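Local coordinates for protein aldo-keto reductase family 1 member C1 (Caenorhabditis elegans, PDB 1QWK) that probably acts as an NADPH-dependent aldose reductase of the aldo-keto reductase family, reducing carbonyl groups of its substrates, at residues Phe212-Pro215 / Lys219-Trp222; Val35-Lys40 / Ile265-Ile270; Ile160-Ala165 / His307-Phe312. All coordinates share one frame; numbering follows the deposited sequence.

Contact 1: Phe212-Pro215 / Lys219-Trp222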
loop_
_atom_site.group_PDB
_atom_site.type_symbol
_atom_site.label_atom_id
_atom_site.label_comp_id
_atom_site.label_asym_id
_atom_site.label_seq_id
_atom_site.Cartn_x
_atom_site.Cartn_y
_atom_site.Cartn_z
ATOM N N PHE A 212 7.524 28.150 1.721
ATOM C CA PHE A 212 7.135 29.541 1.550
ATOM C C PHE A 212 7.636 29.985 0.185
ATOM O O PHE A 212 8.830 29.911 -0.098
ATOM C CB PHE A 212 7.766 30.395 2.654
ATOM C CG PHE A 212 7.296 30.036 4.033
ATOM C CD1 PHE A 212 6.048 30.450 4.483
ATOM C CD2 PHE A 212 8.080 29.242 4.867
ATOM C CE1 PHE A 212 5.580 30.078 5.743
ATOM C CE2 PHE A 212 7.622 28.862 6.129
ATOM C CZ PHE A 212 6.371 29.281 6.568
ATOM N N THR A 213 6.717 30.431 -0.667
ATOM C CA THR A 213 7.075 30.872 -2.007
ATOM C C THR A 213 6.390 32.193 -2.329
ATOM O O THR A 213 5.217 32.384 -2.013
ATOM C CB THR A 213 6.648 29.836 -3.070
ATOM O OG1 THR A 213 7.089 28.532 -2.675
ATOM C CG2 THR A 213 7.256 30.181 -4.423
ATOM N N LEU A 214 7.125 33.103 -2.958
ATOM C CA LEU A 214 6.570 34.395 -3.329
ATOM C C LEU A 214 5.727 34.237 -4.593
ATOM O O LEU A 214 5.892 33.269 -5.336
ATOM C CB LEU A 214 7.696 35.401 -3.580
ATOM C CG LEU A 214 8.605 35.726 -2.396
ATOM C CD1 LEU A 214 9.677 36.707 -2.845
ATOM C CD2 LEU A 214 7.784 36.312 -1.255
ATOM N N PRO A 215 4.805 35.181 -4.848
ATOM C CA PRO A 215 3.947 35.121 -6.036
ATOM C C PRO A 215 4.762 34.955 -7.315
ATOM O O PRO A 215 4.333 34.288 -8.258
ATOM C CB PRO A 215 3.210 36.456 -5.994
ATOM C CG PRO A 215 3.086 36.715 -4.535
ATOM C CD PRO A 215 4.462 36.350 -4.018
ATOM N N LYS A 219 11.394 30.764 -4.378
ATOM C CA LYS A 219 11.290 29.895 -3.216
ATOM C C LYS A 219 12.107 30.415 -2.041
ATOM O O LYS A 219 13.284 30.743 -2.182
ATOM C CB LYS A 219 11.743 28.477 -3.573
ATOM C CG LYS A 219 10.747 27.704 -4.420
ATOM C CD LYS A 219 11.267 26.317 -4.758
ATOM C CE LYS A 219 10.168 25.438 -5.331
ATOM N NZ LYS A 219 9.530 26.033 -6.539
ATOM N N LEU A 220 11.464 30.492 -0.881
ATOM C CA LEU A 220 12.113 30.956 0.338
ATOM C C LEU A 220 12.462 29.738 1.192
ATOM O O LEU A 220 12.321 28.601 0.741
ATOM C CB LEU A 220 11.172 31.885 1.111
ATOM C CG LEU A 220 10.621 33.083 0.331
ATOM C CD1 LEU A 220 9.643 33.857 1.207
ATOM C CD2 LEU A 220 11.762 33.984 -0.120
ATOM N N ASP A 221 12.914 29.971 2.420
ATOM C CA ASP A 221 13.275 28.872 3.310
ATOM C C ASP A 221 12.041 28.164 3.866
ATOM O O ASP A 221 11.049 28.804 4.214
ATOM C CB ASP A 221 14.141 29.382 4.472
ATOM C CG ASP A 221 15.559 29.729 4.041
ATOM O OD1 ASP A 221 16.257 28.835 3.511
ATOM O OD2 ASP A 221 15.978 30.893 4.236
ATOM N N TRP A 222 12.109 26.840 3.943
ATOM C CA TRP A 222 11.003 26.048 4.466
ATOM C C TRP A 222 11.107 25.948 5.984
ATOM O O TRP A 222 12.137 26.296 6.568
ATOM C CB TRP A 222 11.027 24.641 3.868
ATOM C CG TRP A 222 12.313 23.909 4.128
ATOM C CD1 TRP A 222 13.452 23.959 3.377
ATOM C CD2 TRP A 222 12.597 23.041 5.233
ATOM N NE1 TRP A 222 14.428 23.172 3.944
ATOM C CE2 TRP A 222 13.930 22.598 5.083
ATOM C CE3 TRP A 222 11.855 22.594 6.334
ATOM C CZ2 TRP A 222 14.539 21.728 5.998
ATOM C CZ3 TRP A 222 12.461 21.727 7.244
ATOM C CH2 TRP A 222 13.790 21.304 7.067
HETATM O O HOH W 1 10.111 26.925 0.946
#

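Contact 2: Val35-Lys40 / Ile265-Ile270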
loop_
_atom_site.group_PDB
_atom_site.type_symbol
_atom_site.label_atom_id
_atom_site.label_comp_id
_atom_site.label_asym_id
_atom_site.label_seq_id
_atom_site.Cartn_x
_atom_site.Cartn_y
_atom_site.Cartn_z
ATOM N N VAL A 35 6.029 5.379 -13.114
ATOM C CA VAL A 35 6.218 3.940 -13.227
ATOM C C VAL A 35 7.521 3.608 -13.947
ATOM O O VAL A 35 8.310 2.794 -13.467
ATOM C CB VAL A 35 5.031 3.274 -13.974
ATOM C CG1 VAL A 35 5.349 1.819 -14.283
ATOM C CG2 VAL A 35 3.773 3.353 -13.115
ATOM N N LYS A 36 7.758 4.245 -15.090
ATOM C CA LYS A 36 8.979 3.978 -15.847
ATOM C C LYS A 36 10.235 4.353 -15.069
ATOM O O LYS A 36 11.241 3.645 -15.123
ATOM C CB LYS A 36 8.940 4.718 -17.186
ATOM C CG LYS A 36 7.735 4.335 -18.031
ATOM C CD LYS A 36 7.764 4.969 -19.417
ATOM C CE LYS A 36 8.837 4.350 -20.296
ATOM N NZ LYS A 36 8.850 4.971 -21.652
ATOM N N THR A 37 10.174 5.461 -14.340
ATOM C CA THR A 37 11.317 5.900 -13.548
ATOM C C THR A 37 11.596 4.892 -12.437
ATOM O O THR A 37 12.748 4.524 -12.184
ATOM C CB THR A 37 11.059 7.278 -12.907
ATOM O OG1 THR A 37 10.868 8.258 -13.938
ATOM C CG2 THR A 37 12.238 7.688 -12.040
ATOM N N ALA A 38 10.532 4.442 -11.781
ATOM C CA ALA A 38 10.657 3.489 -10.686
ATOM C C ALA A 38 11.231 2.158 -11.157
ATOM O O ALA A 38 12.155 1.617 -10.545
ATOM C CB ALA A 38 9.294 3.268 -10.031
ATOM N N VAL A 39 10.683 1.623 -12.240
ATOM C CA VAL A 39 11.165 0.346 -12.753
ATOM C C VAL A 39 12.620 0.440 -13.202
ATOM O O VAL A 39 13.413 -0.465 -12.945
ATOM C CB VAL A 39 10.281 -0.155 -13.919
ATOM C CG1 VAL A 39 10.877 -1.422 -14.527
ATOM C CG2 VAL A 39 8.877 -0.441 -13.411
ATOM N N LYS A 40 12.984 1.532 -13.866
ATOM C CA LYS A 40 14.364 1.681 -14.311
ATOM C C LYS A 40 15.297 1.848 -13.112
ATOM O O LYS A 40 16.488 1.547 -13.200
ATOM C CB LYS A 40 14.497 2.879 -15.252
ATOM C CG LYS A 40 13.788 2.694 -16.579
ATOM C CD LYS A 40 13.822 3.976 -17.388
ATOM C CE LYS A 40 13.085 3.823 -18.706
ATOM N NZ LYS A 40 13.081 5.099 -19.471
ATOM N N ILE A 265 6.132 10.850 -6.253
ATOM C CA ILE A 265 5.944 10.799 -7.702
ATOM C C ILE A 265 7.063 11.548 -8.424
ATOM O O ILE A 265 7.231 11.416 -9.636
ATOM C CB ILE A 265 4.599 11.423 -8.122
ATOM C CG1 ILE A 265 4.581 12.913 -7.780
ATOM C CG2 ILE A 265 3.456 10.712 -7.416
ATOM C CD1 ILE A 265 3.339 13.634 -8.265
ATOM N N GLN A 266 7.817 12.342 -7.673
ATOM C CA GLN A 266 8.924 13.103 -8.234
ATOM C C GLN A 266 10.105 12.173 -8.484
ATOM O O GLN A 266 10.437 11.342 -7.639
ATOM C CB GLN A 266 9.328 14.216 -7.269
ATOM C CG GLN A 266 8.262 15.280 -7.083
ATOM C CD GLN A 266 8.543 16.187 -5.900
ATOM O OE1 GLN A 266 8.367 15.791 -4.744
ATOM N NE2 GLN A 266 8.997 17.405 -6.182
ATOM N N GLU A 267 10.735 12.320 -9.646
ATOM C CA GLU A 267 11.873 11.487 -10.034
ATOM C C GLU A 267 12.946 11.339 -8.958
ATOM O O GLU A 267 13.384 10.226 -8.661
ATOM C CB GLU A 267 12.510 12.038 -11.314
ATOM C CG GLU A 267 13.758 11.291 -11.765
ATOM C CD GLU A 267 14.284 11.781 -13.107
ATOM O OE1 GLU A 267 14.519 13.001 -13.247
ATOM O OE2 GLU A 267 14.467 10.944 -14.016
ATOM N N ASN A 268 13.376 12.454 -8.379
ATOM C CA ASN A 268 14.410 12.406 -7.351
ATOM C C ASN A 268 13.959 11.703 -6.080
ATOM O O ASN A 268 14.752 11.019 -5.434
ATOM C CB ASN A 268 14.897 13.816 -7.013
ATOM C CG ASN A 268 15.667 14.448 -8.153
ATOM O OD1 ASN A 268 16.628 13.866 -8.660
ATOM N ND2 ASN A 268 15.252 15.641 -8.562
ATOM N N ARG A 269 12.695 11.870 -5.715
ATOM C CA ARG A 269 12.195 11.224 -4.511
ATOM C C ARG A 269 12.005 9.728 -4.738
ATOM O O ARG A 269 12.259 8.924 -3.842
ATOM C CB ARG A 269 10.888 11.875 -4.058
ATOM C CG ARG A 269 11.046 13.359 -3.779
ATOM C CD ARG A 269 10.011 13.859 -2.798
ATOM N NE ARG A 269 10.090 15.307 -2.632
ATOM C CZ ARG A 269 9.457 15.986 -1.680
ATOM N NH1 ARG A 269 8.697 15.346 -0.802
ATOM N NH2 ARG A 269 9.583 17.305 -1.612
ATOM N N ILE A 270 11.564 9.358 -5.938
ATOM C CA ILE A 270 11.377 7.948 -6.264
ATOM C C ILE A 270 12.729 7.246 -6.152
ATOM O O ILE A 270 12.824 6.130 -5.643
ATOM C CB ILE A 270 10.811 7.765 -7.698
ATOM C CG1 ILE A 270 9.365 8.276 -7.750
ATOM C CG2 ILE A 270 10.877 6.290 -8.111
ATOM C CD1 ILE A 270 8.737 8.251 -9.129
#

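Contact 3: Ile160-Ala165 / His307-Phe312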
loop_
_atom_site.group_PDB
_atom_site.type_symbol
_atom_site.label_atom_id
_atom_site.label_comp_id
_atom_site.label_asym_id
_atom_site.label_seq_id
_atom_site.Cartn_x
_atom_site.Cartn_y
_atom_site.Cartn_z
ATOM N N ILE A 160 -10.651 -9.952 9.499
ATOM C CA ILE A 160 -9.734 -10.891 8.867
ATOM C C ILE A 160 -9.946 -12.289 9.450
ATOM O O ILE A 160 -9.954 -13.279 8.716
ATOM C CB ILE A 160 -8.266 -10.457 9.047
ATOM C CG1 ILE A 160 -8.036 -9.154 8.278
ATOM C CG2 ILE A 160 -7.325 -11.555 8.548
ATOM C CD1 ILE A 160 -6.646 -8.555 8.448
ATOM N N SER A 161 -10.128 -12.370 10.767
ATOM C CA SER A 161 -10.355 -13.662 11.416
ATOM C C SER A 161 -11.622 -14.323 10.874
ATOM O O SER A 161 -11.660 -15.536 10.682
ATOM C CB SER A 161 -10.487 -13.491 12.934
ATOM O OG SER A 161 -9.269 -13.072 13.511
ATOM N N ARG A 162 -12.659 -13.525 10.637
ATOM C CA ARG A 162 -13.911 -14.060 10.116
ATOM C C ARG A 162 -13.707 -14.620 8.712
ATOM O O ARG A 162 -14.328 -15.616 8.335
ATOM C CB ARG A 162 -14.990 -12.978 10.117
ATOM C CG ARG A 162 -15.509 -12.642 11.513
ATOM C CD ARG A 162 -16.253 -11.314 11.529
ATOM N NE ARG A 162 -17.364 -11.273 10.588
ATOM C CZ ARG A 162 -17.913 -10.149 10.139
ATOM N NH1 ARG A 162 -17.447 -8.976 10.553
ATOM N NH2 ARG A 162 -18.913 -10.197 9.268
ATOM N N ALA A 163 -12.830 -13.986 7.940
ATOM C CA ALA A 163 -12.547 -14.451 6.584
ATOM C C ALA A 163 -11.745 -15.750 6.641
ATOM O O ALA A 163 -12.021 -16.694 5.896
ATOM C CB ALA A 163 -11.769 -13.386 5.813
ATOM N N LEU A 164 -10.760 -15.804 7.534
ATOM C CA LEU A 164 -9.920 -16.994 7.676
ATOM C C LEU A 164 -10.706 -18.213 8.132
ATOM O O LEU A 164 -10.464 -19.327 7.666
ATOM C CB LEU A 164 -8.794 -16.731 8.679
ATOM C CG LEU A 164 -7.733 -15.699 8.293
ATOM C CD1 LEU A 164 -6.774 -15.506 9.452
ATOM C CD2 LEU A 164 -6.986 -16.175 7.050
ATOM N N ALA A 165 -11.650 -17.989 9.042
ATOM C CA ALA A 165 -12.472 -19.056 9.600
ATOM C C ALA A 165 -13.287 -19.828 8.567
ATOM O O ALA A 165 -13.720 -20.945 8.833
ATOM C CB ALA A 165 -13.403 -18.479 10.664
ATOM N N HIS A 307 -21.596 2.167 8.567
ATOM C CA HIS A 307 -21.693 0.929 7.812
ATOM C C HIS A 307 -21.467 -0.224 8.783
ATOM O O HIS A 307 -20.593 -0.150 9.646
ATOM C CB HIS A 307 -20.629 0.920 6.707
ATOM C CG HIS A 307 -20.821 -0.158 5.689
ATOM N ND1 HIS A 307 -20.659 -1.495 5.977
ATOM C CD2 HIS A 307 -21.149 -0.093 4.376
ATOM C CE1 HIS A 307 -20.876 -2.210 4.884
ATOM N NE2 HIS A 307 -21.174 -1.380 3.899
ATOM N N PRO A 308 -22.259 -1.301 8.663
ATOM C CA PRO A 308 -22.096 -2.447 9.564
ATOM C C PRO A 308 -20.701 -3.073 9.550
ATOM O O PRO A 308 -20.301 -3.724 10.516
ATOM C CB PRO A 308 -23.198 -3.411 9.113
ATOM C CG PRO A 308 -23.414 -3.055 7.673
ATOM C CD PRO A 308 -23.325 -1.547 7.675
ATOM N N GLU A 309 -19.956 -2.883 8.464
ATOM C CA GLU A 309 -18.604 -3.426 8.399
ATOM C C GLU A 309 -17.534 -2.329 8.472
ATOM O O GLU A 309 -16.450 -2.461 7.899
ATOM C CB GLU A 309 -18.422 -4.274 7.130
ATOM C CG GLU A 309 -19.265 -5.560 7.116
ATOM C CD GLU A 309 -18.712 -6.670 8.004
ATOM O OE1 GLU A 309 -17.854 -6.401 8.875
ATOM O OE2 GLU A 309 -19.148 -7.837 7.840
ATOM N N ASP A 310 -17.845 -1.242 9.172
ATOM C CA ASP A 310 -16.878 -0.159 9.347
ATOM C C ASP A 310 -15.757 -0.733 10.213
ATOM O O ASP A 310 -15.957 -1.022 11.390
ATOM C CB ASP A 310 -17.537 1.034 10.052
ATOM C CG ASP A 310 -16.551 2.137 10.380
ATOM O OD1 ASP A 310 -15.379 2.053 9.940
ATOM O OD2 ASP A 310 -16.946 3.098 11.075
ATOM N N ALA A 311 -14.576 -0.897 9.624
ATOM C CA ALA A 311 -13.431 -1.464 10.339
ATOM C C ALA A 311 -12.972 -0.668 11.559
ATOM O O ALA A 311 -12.406 -1.233 12.498
ATOM C CB ALA A 311 -12.253 -1.635 9.372
ATOM N N PHE A 312 -13.212 0.640 11.542
ATOM C CA PHE A 312 -12.783 1.513 12.636
ATOM C C PHE A 312 -13.966 2.044 13.452
ATOM O O PHE A 312 -13.855 3.079 14.111
ATOM C CB PHE A 312 -11.978 2.698 12.079
ATOM C CG PHE A 312 -10.981 2.323 11.002
ATOM C CD1 PHE A 312 -10.222 1.161 11.100
ATOM C CD2 PHE A 312 -10.789 3.158 9.900
ATOM C CE1 PHE A 312 -9.283 0.829 10.118
ATOM C CE2 PHE A 312 -9.853 2.838 8.914
ATOM C CZ PHE A 312 -9.100 1.670 9.025
#

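Contact 1: Phe212-Pro215 / Lys219-Trp222
The F212 ring turns an edge to the carbonyl of D221: CD2 stands 3.1 Å from D221 O, which lies in the plane of the ring. W222 CA approaches the same ring more obliquely. The W222 side chain sets out away from 212-215; its indole forms a cation-pi pair with R209 and touches N211 and Q230. The F212 side chain sets out toward 219-222, and its CB lies 4.0 Å from L220 CB; with CG anti to the carbonyl carbon (chi1 -63°) the ring edge comes to D221 O. The backbones are joined by one hydrogen bond, L220 N to F212 O at 2.8 Å, with an N-H...O angle of 158°. Water 1 adds a second link: it accepts from F212 N at 3.0 Å and lies 2.8 Å from L220 O, to which it probably donates. The backbones meet in a single bridge, T213 with K219, a non-hydrogen-bonded antiparallel pair with CA atoms 4.5 Å apart. This gives the chain a hairpin-like excursion between strands 209-210 and 223-224, within the long connection from strand 197-201 to helix 232-241, which corresponds to loop B of aldo-keto reductases. It lies at the protein surface, away from the predicted active site, and F212, L214 and L220 also touch a neighbouring molecule in the crystal. Diagonally across the bridge, L214 and L220 cross at about a right angle, and their nearest methyls, L214 CD2 and L220 CD1, touch at 3.9 Å. T213 and K219 instead lie side by side and point the same way, T213 OG1 passing K219 CG at 4.1 Å.

Contact 2: Val35-Lys40 / Ile265-Ile270
I270, which packs against A38 of the facing helix, is held in its own helix by a 2.8 Å hydrogen bond from its backbone N to Q266 O. That bond belongs to the first turn of helix 267-274, with Q266 at the N-cap position. Across the two segments the contact is apolar. I270 CG2 lies 3.8 Å from A38 CA and 3.9 Å from A38 CB, so one methyl branch rests on both the backbone and the side chain of the alanine. The branch gets there because CG2 lies opposite the backbone N of I270, while CG1 stands beside that N (chi1 -69°). With a residue as small as A38 facing it, the two backbones come close: the CA atoms of A38 and I270 are 6.3 Å apart. One turn back along the second helix, E267 touches T37. Its CG meets T37 CG2 at 3.9 Å, and the two side chains cross at about a right angle. Here the aliphatic stem of the glutamate does the touching, and its chain continues extended beyond CG. T37 OG1 donates to T33 O one turn earlier in its own helix, while CG2, anti to the backbone N, faces E267. On the other flank of the first helix, K36 forms salt bridges with E64 and E68. In the family's (beta/alpha)8 barrel these are the helices that follow the first and last strands of the barrel, 21-22 and 259-261, and their packing spans the seam where the barrel closes. I270 O accepts from Y43 OH just past the first helix; V35 and A38 lean on L21 of strand 21-22, while V35 and V39 face helix 55-68.

Contact 3: Ile160-Ala165 / His307-Phe312
R162 and E309 reach for each other from opposite directions and meet as two nearly coplanar groups, guanidinium and carboxylate planes only 13° apart. The grip is two-pronged: R162 NH2 donates to E309 OE2 at 2.8 Å and R162 NH1 to E309 OE1 at 3.1 Å, a salt bridge in which each oxygen uses its syn lone pair, the one on the side of its partner oxygen. Both oxygens sit 20° out of the guanidinium plane, so the fit is slightly tilted. With each nitrogen matched to its own oxygen, the pair resists rotation of either flat group. The glutamate stem does not start out aimed at the arginine; a bend at chi2 (-76°) swings its carboxylate round to it, and the arginine chain bends too, at chi3. The fold joined here is the barrel: helix 157-164, which follows the barrel strand 150-153, is tied to the C-terminal tail beyond helix 283-289, the region called loop C in aldo-keto reductases. Helix 131-143 completes the site, since R162 NH2 also bridges to E132, and E309 OE2 accepts from V131 N. The buried carboxylate is thus shared between two elements of the barrel, which would probably favour its charged form. In the tail, a type I turn runs from H307 to D310, closed by D310 N to H307 O at 3.0 Å. Inside it, H307 ND1 accepts from E309 N at 2.9 Å, the nitrogen lying in the ring plane, so the histidine helps fix the backbone that carries the glutamate. H307 NE2 is bound in turn to A118 O. D310, the last residue of that turn, begins an Asx turn, its OD1 accepting at 3.0 Å from F312 N above the carboxylate plane.

In the fold
Followed from the N terminus, the chain first lays down helix 28-41, which carries residues 35-40, and later helix 157-164, with residues 160-165; neither contact is closed yet. Contact 1 comes next and is local, its two segments only a few residues apart in the connection after strand 197-201. Residues 265-270 then close contact 2, joining the last part of the barrel to its first helix, and residues 307-312 close contact 3, fastening the tail to helix 157-164. The loops of contacts 2 and 3 therefore cross, and contact 1 falls within both. Contacts 2 and 3 lie on opposite sides of the chain's centre, their own centres about 35 Å apart.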